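Local coordinates for Lmo1499 protein (Listeria monocytogenes, PDB 4IIW), which probably acts as a membrane-anchored lytic endotransglycosylase that cuts nascent peptidoglycan strands and so ends their elongation, at residues 37-42 with 87-92; 48-53 with 67-72. All blocks are in the same frame, centred on the assembly; numbering follows the deposited sequence.

Contact 1 (37-42 with 87-92); sequences EKITVE and LSPAMN
Glu37 opens the pairing by laying its side chain across the ring of Pro89 at about a right angle. With CG set between the backbone N and the carbonyl carbon (chi1 67°) and the chain extended beyond it, Glu37 OE1 comes 3.5 Å from Pro89 CG. The carbonyl of the same residue accepts from a side chain: Ser88 OG gives a hydrogen bond of 3.1 Å to Glu37 O, the donor tilted 24° from the carbonyl plane. Lys38 contributes its backbone, Lys38 CA approaching Leu87 O as a CA-H...O contact. At Ile39 regular sheet bonding takes over. Ile39 N donates to Leu87 O over 2.7 Å and Leu87 N returns a bond of 3.0 Å to Ile39 O, while Ile39 CD1 rests 3.9 Å from Pro89 CG. Two residues on, Val41 points toward the partner segment. Val41 CG2 meets Leu87 CD1 at 3.7 Å, the two side chains crossing at about a right angle, and Leu87 also packs on Lys99 and Met100 of helix 93-102. Pro89 and Ala90 are the two central residues of a type II beta turn from Ser88 to Met91, closed by Met91 N on Ser88 O, and the carbonyl oxygen of Met91 (selenomethionine) bonds to Asn76 of the second subunit. This is the closing end of a two-stranded antiparallel sheet, Ile39 and Leu87 forming a hydrogen-bonded pair. Strand 39-43, two helices and strand 83-87 follow one another in a beta-alpha-alpha-beta order, consistent with the LysM-like domain of MltG proteins.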
loop_
_atom_site.group_PDB
_atom_site.type_symbol
_atom_site.label_atom_id
_atom_site.label_comp_id
_atom_site.label_asym_id
_atom_site.label_seq_id
_atom_site.Cartn_x
_atom_site.Cartn_y
_atom_site.Cartn_z
ATOM N N GLU B 37 -14.687 -0.802 24.750
ATOM C CA GLU B 37 -14.002 0.129 25.661
ATOM C C GLU B 37 -13.742 1.439 24.908
ATOM O O GLU B 37 -13.373 1.426 23.733
ATOM C CB GLU B 37 -12.714 -0.491 26.228
ATOM C CG GLU B 37 -11.600 -0.743 25.206
ATOM C CD GLU B 37 -10.529 -1.711 25.706
ATOM O OE1 GLU B 37 -9.361 -1.572 25.286
ATOM O OE2 GLU B 37 -10.858 -2.615 26.512
ATOM N N LYS B 38 -13.943 2.562 25.589
ATOM C CA LYS B 38 -13.826 3.883 24.966
ATOM C C LYS B 38 -12.619 4.685 25.462
ATOM O O LYS B 38 -12.434 4.877 26.658
ATOM C CB LYS B 38 -15.142 4.643 25.186
ATOM C CG LYS B 38 -16.318 4.045 24.372
ATOM C CD LYS B 38 -17.684 4.202 25.060
ATOM C CE LYS B 38 -17.797 3.279 26.293
ATOM N NZ LYS B 38 -19.153 3.248 26.909
ATOM N N ILE B 39 -11.801 5.134 24.518
ATOM C CA ILE B 39 -10.605 5.910 24.812
ATOM C C ILE B 39 -10.815 7.326 24.299
ATOM O O ILE B 39 -11.136 7.534 23.127
ATOM C CB ILE B 39 -9.340 5.326 24.098
ATOM C CG1 ILE B 39 -9.192 3.817 24.387
ATOM C CG2 ILE B 39 -8.109 6.091 24.529
ATOM C CD1 ILE B 39 -8.096 3.116 23.605
ATOM N N THR B 40 -10.640 8.306 25.165
ATOM C CA THR B 40 -10.801 9.673 24.734
ATOM C C THR B 40 -9.443 10.186 24.282
ATOM O O THR B 40 -8.472 10.094 25.026
ATOM C CB THR B 40 -11.363 10.569 25.862
ATOM O OG1 THR B 40 -10.382 10.698 26.898
ATOM C CG2 THR B 40 -12.672 9.984 26.443
ATOM N N VAL B 41 -9.371 10.695 23.057
ATOM C CA VAL B 41 -8.123 11.239 22.536
ATOM C C VAL B 41 -8.319 12.723 22.271
ATOM O O VAL B 41 -9.423 13.161 21.977
ATOM C CB VAL B 41 -7.619 10.527 21.213
ATOM C CG1 VAL B 41 -7.815 9.007 21.296
ATOM C CG2 VAL B 41 -8.318 11.064 19.984
ATOM N N GLU B 42 -7.230 13.484 22.351
ATOM C CA GLU B 42 -7.270 14.919 22.136
ATOM C C GLU B 42 -6.356 15.328 20.997
ATOM O O GLU B 42 -5.152 15.069 21.032
ATOM C CB GLU B 42 -6.849 15.636 23.403
ATOM C CG GLU B 42 -7.669 15.225 24.604
ATOM C CD GLU B 42 -7.437 16.125 25.813
ATOM O OE1 GLU B 42 -6.261 16.474 26.077
ATOM O OE2 GLU B 42 -8.432 16.468 26.501
ATOM N N LEU B 87 -13.071 7.359 20.868
ATOM C CA LEU B 87 -12.758 6.323 19.915
ATOM C C LEU B 87 -12.583 5.016 20.661
ATOM O O LEU B 87 -12.366 4.993 21.869
ATOM C CB LEU B 87 -11.453 6.675 19.182
ATOM C CG LEU B 87 -11.388 8.066 18.541
ATOM C CD1 LEU B 87 -10.001 8.352 18.021
ATOM C CD2 LEU B 87 -12.427 8.212 17.430
ATOM N N SER B 88 -12.662 3.929 19.919
ATOM C CA SER B 88 -12.527 2.603 20.472
ATOM C C SER B 88 -11.375 1.884 19.759
ATOM O O SER B 88 -11.110 2.156 18.590
ATOM C CB SER B 88 -13.841 1.857 20.256
ATOM O OG SER B 88 -13.780 0.552 20.784
ATOM N N PRO B 89 -10.659 0.988 20.461
ATOM C CA PRO B 89 -9.646 0.279 19.705
ATOM C C PRO B 89 -10.336 -0.692 18.746
ATOM O O PRO B 89 -11.474 -1.098 18.976
ATOM C CB PRO B 89 -8.830 -0.467 20.777
ATOM C CG PRO B 89 -9.521 -0.223 22.085
ATOM C CD PRO B 89 -10.836 0.424 21.805
ATOM N N ALA B 90 -9.659 -1.025 17.662
ATOM C CA ALA B 90 -10.208 -1.920 16.644
ATOM C C ALA B 90 -11.336 -1.256 15.851
ATOM O O ALA B 90 -11.912 -1.889 14.961
ATOM C CB ALA B 90 -10.674 -3.240 17.254
HETATM N N MSE B 91 -11.652 0.000 16.191
HETATM C CA MSE B 91 -12.645 0.788 15.471
HETATM C C MSE B 91 -12.097 0.893 14.058
HETATM O O MSE B 91 -10.942 1.264 13.851
HETATM C CB MSE B 91 -12.821 2.177 16.120
HETATM C CG MSE B 91 -13.707 3.185 15.358
HETATM SE SE MSE B 91 -14.126 4.862 16.344
HETATM C CE MSE B 91 -15.313 4.084 17.664
ATOM N N ASN B 92 -12.911 0.498 13.098
ATOM C CA ASN B 92 -12.542 0.525 11.709
ATOM C C ASN B 92 -11.952 1.891 11.369
ATOM O O ASN B 92 -12.506 2.910 11.763
ATOM C CB ASN B 92 -13.780 0.242 10.856
ATOM C CG ASN B 92 -13.511 0.392 9.389
ATOM O OD1 ASN B 92 -13.988 1.346 8.765
ATOM N ND2 ASN B 92 -12.683 -0.508 8.828
#

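Contact 2 (48-53 with 67-72); sequences SISDIS and IFSFYV. With SO4 (sulfate ion), chain N.
The helix pair of the beta-alpha-alpha-beta unit meets here, Ser53 and Ser69 lying between helices 49-58 and 65-75. The axes of 49-53 and 67-72 approach to 9.1 Å at 131°, well short of antiparallel. Ser53 OG bonds back to Ile49 O, from above its carbonyl plane, and that oxygen also accepts from Ser53 N. Ser69 OG stands 2.7 Å from Ser53 OG, though the proton of Ser69 can also turn to Ala65 O in a weak bond. A water joins Ser69 OG to Ser50 OG, whose stronger partner is Glu57 of the third subunit. Ser53 OG also lies in the ring plane of Phe68, 3.3 Å from CD1 at the edge. Beside these polar groups, Ile49 CD1 touches Val72 CG1 at 3.9 Å, the side chains sliding past each other in opposite directions. Ser48 and Asp51 form a capping box at the start of the first helix: Asp51 N donates to Ser48 OG (3.0 Å) and Ser48 N to Asp51 OD2 (2.9 Å). A sulfate, probably from the crystallisation liquor, lies by Ile49 N, modelled too close for its exact geometry to be trusted. Helix 93-102 packs against both helices, through Met100 on Ile52 and Val97 on Phe68.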
loop_
_atom_site.group_PDB
_atom_site.type_symbol
_atom_site.label_atom_id
_atom_site.label_comp_id
_atom_site.label_asym_id
_atom_site.label_seq_id
_atom_site.Cartn_x
_atom_site.Cartn_y
_atom_site.Cartn_z
ATOM N N SER B 48 -0.649 18.157 12.528
ATOM C CA SER B 48 -0.424 17.589 11.196
ATOM C C SER B 48 -0.966 16.168 11.165
ATOM O O SER B 48 -1.381 15.611 12.191
ATOM C CB SER B 48 1.073 17.529 10.885
ATOM O OG SER B 48 1.710 16.610 11.766
ATOM N N ILE B 49 -0.943 15.561 9.997
ATOM C CA ILE B 49 -1.405 14.185 9.872
ATOM C C ILE B 49 -0.501 13.264 10.713
ATOM O O ILE B 49 -0.974 12.382 11.415
ATOM C CB ILE B 49 -1.445 13.751 8.400
ATOM C CG1 ILE B 49 -2.440 14.635 7.641
ATOM C CG2 ILE B 49 -1.844 12.291 8.292
ATOM C CD1 ILE B 49 -2.419 14.415 6.131
ATOM N N SER B 50 0.794 13.493 10.686
ATOM C CA SER B 50 1.672 12.668 11.505
ATOM C C SER B 50 1.319 12.880 12.966
ATOM O O SER B 50 1.224 11.926 13.731
ATOM C CB SER B 50 3.139 12.981 11.224
ATOM O OG SER B 50 3.501 12.509 9.927
ATOM N N ASP B 51 1.098 14.132 13.352
ATOM C CA ASP B 51 0.708 14.408 14.719
ATOM C C ASP B 51 -0.475 13.550 15.145
ATOM O O ASP B 51 -0.415 12.895 16.177
ATOM C CB ASP B 51 0.359 15.880 14.900
ATOM C CG ASP B 51 1.570 16.760 14.878
ATOM O OD1 ASP B 51 2.635 16.258 15.275
ATOM O OD2 ASP B 51 1.456 17.947 14.486
ATOM N N ILE B 52 -1.523 13.540 14.321
ATOM C CA ILE B 52 -2.746 12.788 14.615
ATOM C C ILE B 52 -2.529 11.283 14.684
ATOM O O ILE B 52 -2.995 10.611 15.613
ATOM C CB ILE B 52 -3.829 13.081 13.562
ATOM C CG1 ILE B 52 -4.280 14.546 13.651
ATOM C CG2 ILE B 52 -5.036 12.180 13.748
ATOM C CD1 ILE B 52 -5.105 15.010 12.476
ATOM N N SER B 53 -1.837 10.754 13.685
ATOM C CA SER B 53 -1.533 9.332 13.631
ATOM C C SER B 53 -0.836 8.861 14.907
ATOM O O SER B 53 -1.193 7.844 15.491
ATOM C CB SER B 53 -0.611 9.043 12.434
ATOM O OG SER B 53 -1.215 9.442 11.215
ATOM N N ILE B 67 0.901 3.567 8.882
ATOM C CA ILE B 67 -0.149 2.960 8.101
ATOM C C ILE B 67 -1.412 3.849 8.133
ATOM O O ILE B 67 -2.115 4.006 7.126
ATOM C CB ILE B 67 -0.369 1.536 8.565
ATOM C CG1 ILE B 67 0.849 0.701 8.123
ATOM C CG2 ILE B 67 -1.658 0.995 8.000
ATOM C CD1 ILE B 67 1.021 -0.688 8.796
ATOM N N PHE B 68 -1.664 4.484 9.262
ATOM C CA PHE B 68 -2.785 5.397 9.346
ATOM C C PHE B 68 -2.531 6.655 8.488
ATOM O O PHE B 68 -3.434 7.148 7.837
ATOM C CB PHE B 68 -3.040 5.764 10.794
ATOM C CG PHE B 68 -4.269 6.576 11.001
ATOM C CD1 PHE B 68 -4.210 7.959 11.008
ATOM C CD2 PHE B 68 -5.484 5.960 11.203
ATOM C CE1 PHE B 68 -5.356 8.719 11.186
ATOM C CE2 PHE B 68 -6.630 6.718 11.389
ATOM C CZ PHE B 68 -6.558 8.104 11.386
ATOM N N SER B 69 -1.314 7.184 8.502
ATOM C CA SER B 69 -0.998 8.344 7.687
ATOM C C SER B 69 -1.195 8.019 6.219
ATOM O O SER B 69 -1.674 8.860 5.444
ATOM C CB SER B 69 0.437 8.807 7.899
ATOM O OG SER B 69 0.573 9.360 9.188
ATOM N N PHE B 70 -0.824 6.801 5.840
ATOM C CA PHE B 70 -0.972 6.374 4.465
ATOM C C PHE B 70 -2.448 6.300 4.098
ATOM O O PHE B 70 -2.832 6.677 3.012
ATOM C CB PHE B 70 -0.299 5.007 4.246
ATOM C CG PHE B 70 -0.422 4.499 2.840
ATOM C CD1 PHE B 70 0.458 4.914 1.855
ATOM C CD2 PHE B 70 -1.427 3.612 2.494
ATOM C CE1 PHE B 70 0.328 4.460 0.570
ATOM C CE2 PHE B 70 -1.552 3.152 1.204
ATOM C CZ PHE B 70 -0.680 3.573 0.247
ATOM N N TYR B 71 -3.283 5.821 5.011
ATOM C CA TYR B 71 -4.712 5.717 4.718
ATOM C C TYR B 71 -5.286 7.090 4.397
ATOM O O TYR B 71 -6.010 7.280 3.390
ATOM C CB TYR B 71 -5.461 5.112 5.901
ATOM C CG TYR B 71 -6.929 4.964 5.659
ATOM C CD1 TYR B 71 -7.777 6.053 5.742
ATOM C CD2 TYR B 71 -7.481 3.725 5.372
ATOM C CE1 TYR B 71 -9.129 5.922 5.521
ATOM C CE2 TYR B 71 -8.831 3.577 5.151
ATOM C CZ TYR B 71 -9.658 4.676 5.224
ATOM O OH TYR B 71 -11.021 4.541 4.994
ATOM N N VAL B 72 -4.951 8.038 5.270
ATOM C CA VAL B 72 -5.455 9.416 5.167
ATOM C C VAL B 72 -5.055 10.058 3.847
ATOM O O VAL B 72 -5.859 10.696 3.182
ATOM C CB VAL B 72 -4.915 10.271 6.327
ATOM C CG1 VAL B 72 -5.268 11.719 6.139
ATOM C CG2 VAL B 72 -5.423 9.754 7.661
HETATM S S SO4 N . 0.296 17.832 7.122
HETATM O O1 SO4 N . -0.625 18.059 6.012
HETATM O O2 SO4 N . 1.364 16.920 6.694
HETATM O O3 SO4 N . 0.864 19.104 7.577
HETATM O O4 SO4 N . -0.466 17.203 8.191
HETATM O O HOH W 1 3.403 9.650 9.643
#

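Contact 2 is nested along the chain within the loop that contact 1 closes, so one small unit illustrates two ways of joining distant residues. The centres lie 16 Å apart and the nearest atoms about 6 Å, without touching. Contact 1 is partly buried and joins the start of strand 39-43 to the end of strand 83-87 and the turn after it, mainly through backbone bonds. Contact 2 is buried; its helices meet through side chains, hydroxyls beside aliphatic groups, with backbone bonding kept inside each helix. Helix 93-102 is common ground, with Met100 packing on Leu87 of one and Ile52 of the other. Both touch the second subunit, and neither lies near Glu232, predicted to be important for catalysis.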